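PDB 4JGW: Ral guanine nucleotide dissociation stimulator-like 2 from Mus musculus, which probably acts as a guanine nucleotide exchange factor for small G proteins and associates in vitro with GTP-bound H-Ras and Rap1A. Local coordinates for residues P223-G228 / C243-A248. Sequence-based numbering, arbitrary orientation.
Sequences PSQCLG and CPSVRA
Gln225 meets the start of helix 244-264 with its amide oxygen, which accepts two hydrogen bonds from Ser245. The backbone N of Ser245 donates to Gln225 OE1 over 3.2 Å, lying in the plane of the amide, with an N-H...O angle of 139°. The second donor, Ser245 OG, stands above that plane, a short 2.5 Å from Gln225 OE1. Serine suits this place because its small side chain sets a hydroxyl beside its own N-H; the same hydroxyl accepts a hydrogen bond from the backbone N of Ile222. Glutamine suits its place because its chain, extended beyond CG, carries a carbonyl to an N-H in the first turn of the helix, where N-H groups lack acceptors from a preceding turn. Cys243 occupies the N-cap position, and Pro244, which has no N-H to satisfy there, crosses the glutamine chain at about a right angle. Nearer the backbone the packing is mostly apolar, though Val246 CG2 also lies 3.6 Å from Gln225 O. Compact valine and cysteine suit this buried side: Val246 CG2 packs against Gln225 CB at 3.7 Å and Cys226 SG at 3.9 Å, while Cys243 CB touches Gln225 CB. Val246 and Cys226 both continue onto Leu395 of helix 392-404. Within the RasGEF domain, the contact thus ties the 3-10 turn after helix 203-219 to helix 244-264, whose dipole would probably strengthen the pull on the glutamine oxygen.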
loop_
_atom_site.group_PDB
_atom_site.type_symbol
_atom_site.label_atom_id
_atom_site.label_comp_id
_atom_site.label_asym_id
_atom_site.label_seq_id
_atom_site.Cartn_x
_atom_site.Cartn_y
_atom_site.Cartn_z
ATOM N N PRO A 223 -3.661 2.266 1.299
ATOM C CA PRO A 223 -3.439 0.835 1.050
ATOM C C PRO A 223 -4.573 0.134 0.302
ATOM O O PRO A 223 -4.306 -0.771 -0.486
ATOM C CB PRO A 223 -3.278 0.254 2.459
ATOM C CG PRO A 223 -2.782 1.403 3.277
ATOM C CD PRO A 223 -3.513 2.594 2.730
ATOM N N SER A 224 -5.816 0.555 0.534
ATOM C CA SER A 224 -6.975 -0.033 -0.146
ATOM C C SER A 224 -6.950 0.176 -1.665
ATOM O O SER A 224 -7.529 -0.611 -2.415
ATOM C CB SER A 224 -8.280 0.511 0.433
ATOM O OG SER A 224 -8.400 1.906 0.223
ATOM N N GLN A 225 -6.275 1.234 -2.109
ATOM C CA GLN A 225 -6.118 1.503 -3.540
ATOM C C GLN A 225 -5.191 0.487 -4.222
ATOM O O GLN A 225 -5.158 0.401 -5.451
ATOM C CB GLN A 225 -5.647 2.941 -3.777
ATOM C CG GLN A 225 -6.698 4.000 -3.445
ATOM C CD GLN A 225 -6.186 5.423 -3.601
ATOM O OE1 GLN A 225 -5.060 5.651 -4.045
ATOM N NE2 GLN A 225 -7.019 6.392 -3.241
ATOM N N CYS A 226 -4.456 -0.282 -3.418
ATOM C CA CYS A 226 -3.595 -1.357 -3.920
ATOM C C CYS A 226 -4.358 -2.644 -4.250
ATOM O O CYS A 226 -3.813 -3.536 -4.905
ATOM C CB CYS A 226 -2.485 -1.681 -2.914
ATOM S SG CYS A 226 -1.326 -0.349 -2.569
ATOM N N LEU A 227 -5.606 -2.740 -3.792
ATOM C CA LEU A 227 -6.407 -3.961 -3.948
ATOM C C LEU A 227 -6.676 -4.314 -5.408
ATOM O O LEU A 227 -6.914 -3.429 -6.237
ATOM C CB LEU A 227 -7.734 -3.853 -3.181
ATOM C CG LEU A 227 -7.698 -3.724 -1.651
ATOM C CD1 LEU A 227 -9.089 -3.422 -1.109
ATOM C CD2 LEU A 227 -7.110 -4.959 -0.976
ATOM N N GLY A 228 -6.635 -5.612 -5.704
ATOM C CA GLY A 228 -6.846 -6.127 -7.059
ATOM C C GLY A 228 -8.135 -5.653 -7.708
ATOM O O GLY A 228 -8.166 -5.380 -8.909
ATOM N N CYS A 243 -7.232 5.604 -8.380
ATOM C CA CYS A 243 -6.225 5.184 -7.405
ATOM C C CYS A 243 -4.995 6.096 -7.523
ATOM O O CYS A 243 -3.932 5.650 -7.968
ATOM C CB CYS A 243 -5.830 3.722 -7.627
ATOM S SG CYS A 243 -7.194 2.538 -7.633
ATOM N N PRO A 244 -5.137 7.376 -7.121
ATOM C CA PRO A 244 -4.086 8.369 -7.361
ATOM C C PRO A 244 -2.826 8.160 -6.520
ATOM O O PRO A 244 -1.723 8.422 -7.003
ATOM C CB PRO A 244 -4.760 9.704 -6.989
ATOM C CG PRO A 244 -6.218 9.389 -6.778
ATOM C CD PRO A 244 -6.264 7.957 -6.372
ATOM N N SER A 245 -2.992 7.691 -5.282
ATOM C CA SER A 245 -1.866 7.506 -4.364
ATOM C C SER A 245 -0.941 6.364 -4.788
ATOM O O SER A 245 0.254 6.394 -4.500
ATOM C CB SER A 245 -2.358 7.304 -2.925
ATOM O OG SER A 245 -2.924 6.015 -2.742
ATOM N N VAL A 246 -1.499 5.362 -5.465
ATOM C CA VAL A 246 -0.702 4.284 -6.056
ATOM C C VAL A 246 -0.015 4.789 -7.326
ATOM O O VAL A 246 1.182 4.565 -7.524
ATOM C CB VAL A 246 -1.557 3.027 -6.378
ATOM C CG1 VAL A 246 -0.700 1.928 -7.003
ATOM C CG2 VAL A 246 -2.246 2.505 -5.126
ATOM N N ARG A 247 -0.783 5.478 -8.172
ATOM C CA ARG A 247 -0.281 6.053 -9.423
ATOM C C ARG A 247 0.910 6.986 -9.194
ATOM O O ARG A 247 1.902 6.909 -9.916
ATOM C CB ARG A 247 -1.399 6.794 -10.163
ATOM N N ALA A 248 0.810 7.840 -8.176
ATOM C CA ALA A 248 1.872 8.794 -7.837
ATOM C C ALA A 248 3.168 8.114 -7.382
ATOM O O ALA A 248 4.261 8.617 -7.644
ATOM C CB ALA A 248 1.384 9.783 -6.784
#